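Local coordinates for protein shikimate 5-dehydrogenase (Thermus thermophilus, PDB 2D5C) that catalyses the reversible NADPH-linked reduction of 3-dehydroshikimate to shikimate, the fourth step of the pathway to chorismate and the aromatic amino acids, at residues A[102-105]-A[106-110]; A[151-154]-A[155-159]. All coordinates share one frame; numbering follows the deposited sequence.

Interaction 1. Residues A[102-105]-A[106-110]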
ATOM      1  N   PRO A 102      -4.884   5.473 -16.018  1.00 21.83           N
ATOM      2  CA  PRO A 102      -4.728   6.895 -15.693  1.00 20.85           C
ATOM      3  C   PRO A 102      -3.489   7.503 -16.364  1.00 20.09           C
ATOM      4  O   PRO A 102      -3.487   8.678 -16.728  1.00 23.44           O
ATOM      5  CB  PRO A 102      -4.633   6.891 -14.167  1.00 22.15           C
ATOM      6  CG  PRO A 102      -4.050   5.534 -13.865  1.00 23.00           C
ATOM      7  CD  PRO A 102      -4.820   4.648 -14.802  1.00 23.18           C
ATOM      8  N   GLY A 103      -2.455   6.689 -16.534  1.00 21.77           N
ATOM      9  CA  GLY A 103      -1.233   7.163 -17.170  1.00 23.92           C
ATOM     10  C   GLY A 103      -1.502   7.581 -18.603  1.00 27.83           C
ATOM     11  O   GLY A 103      -0.974   8.580 -19.101  1.00 25.56           O
ATOM     12  N   PHE A 104      -2.347   6.815 -19.283  1.00 24.63           N
ATOM     13  CA  PHE A 104      -2.680   7.131 -20.670  1.00 25.36           C
ATOM     14  C   PHE A 104      -3.343   8.518 -20.798  1.00 23.45           C
ATOM     15  O   PHE A 104      -2.970   9.321 -21.650  1.00 22.59           O
ATOM     16  CB  PHE A 104      -3.596   6.041 -21.229  1.00 22.09           C
ATOM     17  CG  PHE A 104      -4.005   6.277 -22.644  1.00 20.27           C
ATOM     18  CD1 PHE A 104      -3.131   5.995 -23.685  1.00 23.83           C
ATOM     19  CD2 PHE A 104      -5.256   6.797 -22.933  1.00 23.63           C
ATOM     20  CE1 PHE A 104      -3.507   6.234 -25.004  1.00 24.34           C
ATOM     21  CE2 PHE A 104      -5.636   7.039 -24.243  1.00 31.14           C
ATOM     22  CZ  PHE A 104      -4.756   6.753 -25.278  1.00 27.14           C
ATOM     23  N   LEU A 105      -4.327   8.807 -19.949  1.00 22.26           N
ATOM     24  CA  LEU A 105      -5.000  10.097 -19.995  1.00 23.64           C
ATOM     25  C   LEU A 105      -4.030  11.245 -19.676  1.00 19.23           C
ATOM     26  O   LEU A 105      -4.092  12.299 -20.306  1.00 24.31           O
ATOM     27  CB  LEU A 105      -6.189  10.122 -19.017  1.00 22.02           C
ATOM     28  CG  LEU A 105      -7.369   9.202 -19.351  1.00 29.61           C
ATOM     29  CD1 LEU A 105      -8.500   9.375 -18.326  1.00 28.28           C
ATOM     30  CD2 LEU A 105      -7.876   9.539 -20.744  1.00 25.98           C
ATOM     31  N   GLU A 106      -3.129  11.030 -18.720  1.00 22.57           N
ATOM     32  CA  GLU A 106      -2.160  12.070 -18.361  1.00 25.68           C
ATOM     33  C   GLU A 106      -1.230  12.319 -19.547  1.00 23.49           C
ATOM     34  O   GLU A 106      -0.911  13.470 -19.863  1.00 26.25           O
ATOM     35  CB  GLU A 106      -1.325  11.640 -17.152  1.00 27.64           C
ATOM     36  CG  GLU A 106      -2.114  11.337 -15.878  1.00 34.95           C
ATOM     37  CD  GLU A 106      -2.587  12.586 -15.150  1.00 46.05           C
ATOM     38  OE1 GLU A 106      -2.842  12.486 -13.931  1.00 46.63           O
ATOM     39  OE2 GLU A 106      -2.711  13.657 -15.785  1.00 44.31           O
ATOM     40  N   ALA A 107      -0.804  11.240 -20.201  1.00 25.47           N
ATOM     41  CA  ALA A 107       0.085  11.345 -21.364  1.00 24.52           C
ATOM     42  C   ALA A 107      -0.600  12.097 -22.503  1.00 25.16           C
ATOM     43  O   ALA A 107       0.024  12.929 -23.172  1.00 29.19           O
ATOM     44  CB  ALA A 107       0.514   9.953 -21.831  1.00 26.94           C
ATOM     45  N   LEU A 108      -1.884  11.823 -22.730  1.00 25.41           N
ATOM     46  CA  LEU A 108      -2.620  12.515 -23.786  1.00 23.58           C
ATOM     47  C   LEU A 108      -2.598  14.020 -23.555  1.00 30.38           C
ATOM     48  O   LEU A 108      -2.344  14.788 -24.477  1.00 28.29           O
ATOM     49  CB  LEU A 108      -4.082  12.058 -23.847  1.00 30.07           C
ATOM     50  CG  LEU A 108      -4.482  10.738 -24.505  1.00 27.07           C
ATOM     51  CD1 LEU A 108      -5.994  10.776 -24.744  1.00 29.81           C
ATOM     52  CD2 LEU A 108      -3.766  10.562 -25.852  1.00 26.79           C
ATOM     53  N   LYS A 109      -2.876  14.447 -22.326  1.00 29.97           N
ATOM     54  CA  LYS A 109      -2.867  15.880 -22.030  1.00 31.56           C
ATOM     55  C   LYS A 109      -1.472  16.463 -22.243  1.00 32.23           C
ATOM     56  O   LYS A 109      -1.326  17.559 -22.784  1.00 33.90           O
ATOM     57  CB  LYS A 109      -3.319  16.132 -20.594  1.00 30.83           C
ATOM     58  CG  LYS A 109      -4.748  15.716 -20.321  1.00 38.67           C
ATOM     59  CD  LYS A 109      -5.173  16.129 -18.919  1.00 36.78           C
ATOM     60  CE  LYS A 109      -6.610  15.720 -18.644  1.00 39.22           C
ATOM     61  NZ  LYS A 109      -7.054  16.181 -17.301  1.00 41.23           N
ATOM     62  N   ALA A 110      -0.451  15.721 -21.827  1.00 34.67           N
ATOM     63  CA  ALA A 110       0.930  16.162 -21.974  1.00 35.10           C
ATOM     64  C   ALA A 110       1.324  16.297 -23.444  1.00 39.06           C
ATOM     65  O   ALA A 110       2.264  17.022 -23.775  1.00 42.76           O
ATOM     66  CB  ALA A 110       1.865  15.185 -21.280  1.00 34.95           C
TER
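Four successive i to i+4 bonds join Pro102-Leu105 to Glu106-Lys109 in regular alpha-helix, from Leu108 N to Phe104 O at 2.9 Å to the longer Lys109 N to Leu105 O at 3.2 Å. One pair of side chains carries the apolar contact. Phe104 and Leu108 sit one turn apart, on the same side of the helix. The CG of Phe104 stands opposite its backbone N (chi1 180°), and this brings the far end of the ring back near Leu108. Leu108 CG lies over one ring face in a CH-pi contact, 4.3 Å from the centroid of the Phe104 ring. The two Leu108 methyls divide between two ring atoms: Leu108 CD1 is 3.8 Å from Phe104 CE2, and Leu108 CD2 is 4.0 Å from Phe104 CZ. A serine in place of Phe104 would probably leave Leu108 without its aromatic partner and open a gap beside its methyls. On another side of the helix, with chi1 at -59°, Glu106 CG lies beside its own N and 3.1 Å from Pro102 O, against the turn before it. The Ala107 methyl is small and rests 3.4 Å from Gly103 O, measured from Ala107 CB. Helix 100-110 is packed on several sides. Phe104 meets Val131 and Leu135 of helix 126-137, and Met231 of helix 229-244. Leu238, Trp234 and Pro230 of helix 229-244 receive Pro102, Glu106 and Ala107. Val203 of strand 201-204 lies against both Phe104 and Leu108, which ties the helix to the parallel sheet.

Interaction 2. Residues A[151-154]-A[155-159]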
ATOM      1  N   ARG A 151     -13.077 -11.014 -28.484  1.00 27.30           N
ATOM      2  CA  ARG A 151     -12.367 -10.285 -27.442  1.00 31.41           C
ATOM      3  C   ARG A 151     -12.781  -8.809 -27.440  1.00 29.13           C
ATOM      4  O   ARG A 151     -12.932  -8.185 -26.382  1.00 26.89           O
ATOM      5  CB  ARG A 151     -10.860 -10.422 -27.661  1.00 35.83           C
ATOM      6  CG  ARG A 151     -10.055 -10.298 -26.390  1.00 48.04           C
ATOM      7  CD  ARG A 151      -8.796 -11.147 -26.431  1.00 55.84           C
ATOM      8  NE  ARG A 151      -8.305 -11.391 -25.078  1.00 67.99           N
ATOM      9  CZ  ARG A 151      -7.065 -11.145 -24.673  1.00 72.45           C
ATOM     10  NH1 ARG A 151      -6.171 -10.648 -25.519  1.00 73.43           N
ATOM     11  NH2 ARG A 151      -6.720 -11.385 -23.414  1.00 76.80           N
ATOM     12  N   ALA A 152     -12.966  -8.256 -28.634  1.00 28.33           N
ATOM     13  CA  ALA A 152     -13.391  -6.870 -28.772  1.00 24.44           C
ATOM     14  C   ALA A 152     -14.863  -6.768 -28.393  1.00 28.00           C
ATOM     15  O   ALA A 152     -15.297  -5.788 -27.792  1.00 27.10           O
ATOM     16  CB  ALA A 152     -13.179  -6.398 -30.212  1.00 26.85           C
ATOM     17  N   LEU A 153     -15.646  -7.783 -28.751  1.00 29.21           N
ATOM     18  CA  LEU A 153     -17.067  -7.766 -28.416  1.00 25.06           C
ATOM     19  C   LEU A 153     -17.257  -7.814 -26.909  1.00 23.85           C
ATOM     20  O   LEU A 153     -18.043  -7.048 -26.348  1.00 26.82           O
ATOM     21  CB  LEU A 153     -17.796  -8.953 -29.064  1.00 33.35           C
ATOM     22  CG  LEU A 153     -18.485  -8.709 -30.407  1.00 40.51           C
ATOM     23  CD1 LEU A 153     -19.016 -10.031 -30.954  1.00 43.20           C
ATOM     24  CD2 LEU A 153     -19.622  -7.706 -30.229  1.00 37.16           C
ATOM     25  N   ALA A 154     -16.538  -8.721 -26.260  1.00 25.10           N
ATOM     26  CA  ALA A 154     -16.629  -8.858 -24.813  1.00 27.92           C
ATOM     27  C   ALA A 154     -16.337  -7.510 -24.154  1.00 25.33           C
ATOM     28  O   ALA A 154     -17.051  -7.082 -23.249  1.00 26.91           O
ATOM     29  CB  ALA A 154     -15.634  -9.907 -24.323  1.00 31.37           C
ATOM     30  N   LEU A 155     -15.289  -6.847 -24.624  1.00 26.33           N
ATOM     31  CA  LEU A 155     -14.899  -5.549 -24.077  1.00 25.37           C
ATOM     32  C   LEU A 155     -15.992  -4.510 -24.304  1.00 26.46           C
ATOM     33  O   LEU A 155     -16.415  -3.824 -23.370  1.00 23.83           O
ATOM     34  CB  LEU A 155     -13.579  -5.089 -24.711  1.00 26.95           C
ATOM     35  CG  LEU A 155     -13.066  -3.680 -24.397  1.00 24.29           C
ATOM     36  CD1 LEU A 155     -12.973  -3.469 -22.894  1.00 31.15           C
ATOM     37  CD2 LEU A 155     -11.697  -3.488 -25.055  1.00 22.69           C
ATOM     38  N   ALA A 156     -16.469  -4.400 -25.542  1.00 22.69           N
ATOM     39  CA  ALA A 156     -17.511  -3.431 -25.843  1.00 25.11           C
ATOM     40  C   ALA A 156     -18.772  -3.691 -25.014  1.00 24.05           C
ATOM     41  O   ALA A 156     -19.394  -2.758 -24.504  1.00 26.44           O
ATOM     42  CB  ALA A 156     -17.837  -3.454 -27.338  1.00 20.04           C
ATOM     43  N   GLU A 157     -19.141  -4.961 -24.864  1.00 25.23           N
ATOM     44  CA  GLU A 157     -20.342  -5.297 -24.107  1.00 22.27           C
ATOM     45  C   GLU A 157     -20.157  -5.030 -22.618  1.00 25.38           C
ATOM     46  O   GLU A 157     -21.075  -4.543 -21.957  1.00 28.55           O
ATOM     47  CB  GLU A 157     -20.721  -6.766 -24.337  1.00 28.79           C
ATOM     48  CG  GLU A 157     -20.915  -7.094 -25.807  1.00 31.51           C
ATOM     49  CD  GLU A 157     -21.206  -8.560 -26.061  1.00 35.20           C
ATOM     50  OE1 GLU A 157     -20.787  -9.411 -25.249  1.00 35.85           O
ATOM     51  OE2 GLU A 157     -21.844  -8.860 -27.087  1.00 34.05           O
ATOM     52  N   GLU A 158     -18.975  -5.343 -22.091  1.00 22.42           N
ATOM     53  CA  GLU A 158     -18.714  -5.129 -20.661  1.00 23.88           C
ATOM     54  C   GLU A 158     -18.635  -3.659 -20.285  1.00 25.17           C
ATOM     55  O   GLU A 158     -19.166  -3.246 -19.245  1.00 28.16           O
ATOM     56  CB  GLU A 158     -17.407  -5.827 -20.247  1.00 29.37           C
ATOM     57  CG  GLU A 158     -17.451  -7.351 -20.360  1.00 36.27           C
ATOM     58  CD  GLU A 158     -16.072  -7.984 -20.511  1.00 45.18           C
ATOM     59  OE1 GLU A 158     -16.005  -9.216 -20.703  1.00 45.67           O
ATOM     60  OE2 GLU A 158     -15.056  -7.253 -20.441  1.00 47.30           O
ATOM     61  N   PHE A 159     -17.986  -2.861 -21.133  1.00 24.71           N
ATOM     62  CA  PHE A 159     -17.814  -1.433 -20.859  1.00 27.81           C
ATOM     63  C   PHE A 159     -18.880  -0.556 -21.499  1.00 29.84           C
ATOM     64  O   PHE A 159     -18.927   0.650 -21.243  1.00 30.15           O
ATOM     65  CB  PHE A 159     -16.450  -0.937 -21.365  1.00 23.52           C
ATOM     66  CG  PHE A 159     -15.259  -1.454 -20.587  1.00 27.76           C
ATOM     67  CD1 PHE A 159     -15.406  -2.358 -19.538  1.00 25.57           C
ATOM     68  CD2 PHE A 159     -13.977  -1.031 -20.926  1.00 32.89           C
ATOM     69  CE1 PHE A 159     -14.296  -2.832 -18.839  1.00 25.27           C
ATOM     70  CE2 PHE A 159     -12.854  -1.503 -20.233  1.00 29.55           C
ATOM     71  CZ  PHE A 159     -13.021  -2.405 -19.190  1.00 22.88           C
TER
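The Glu158 carboxylate turns one face to Ala154 O, with Glu158 CD 3.0 Å from Ala154 O, while Glu158 OE1 reaches Ala154 CB at 3.7 Å. The other flat group is the Phe159 ring. Leu155 CD1 sits 3.2 Å above the plane of that ring, offset toward its rim. With chi1 at 173°, the Leu155 branch is swung away from its own N, and CD1 lands over the ring. This is the helix of a beta-alpha-beta unit, strand 142-145, helix 149-159 and strand 162-163, in the Rossmann-type NADP-binding domain. Ala152, Leu155 and Ala156 pack on Val144 of the first strand, and Leu155 also reaches Ala132 of helix 126-137. Arg151 belongs to the NADP site. Glu158 OE2 forms a salt bridge with Arg129, which probably offsets the closeness of carboxylate and carbonyl oxygens. Glu157 runs out across Leu153, and Glu157 OE2 comes 4.0 Å from Leu153 CD2. The backbone bonds are not all alike. Glu157 N meets Leu153 O at 2.8 Å. The hydrogen bond from Leu155 N to Arg151 O is longer, 3.2 Å, and its donor lies 37° out of that carbonyl plane.

Overall arrangement
Interaction 1 comes first along the chain, on helix 100-110, and interaction 2 follows on helix 149-159. Their centres are 23 Å apart, and their nearest atoms are about 11 Å apart, so they do not touch. Helix 100-110 leads from the mixed sheet of the substrate-binding domain into the parallel sheet of the NADP-binding domain. Helix 149-159 lies within the latter, beside strand 142-145. Helix 126-137 is a shared neighbour: both contacts pack against it. Interaction 1 lies close to residues of both sites, the shikimate-binding residue Gln235 and the NADP-binding residue Leu205. Interaction 2 itself holds an NADP-binding residue, Arg151.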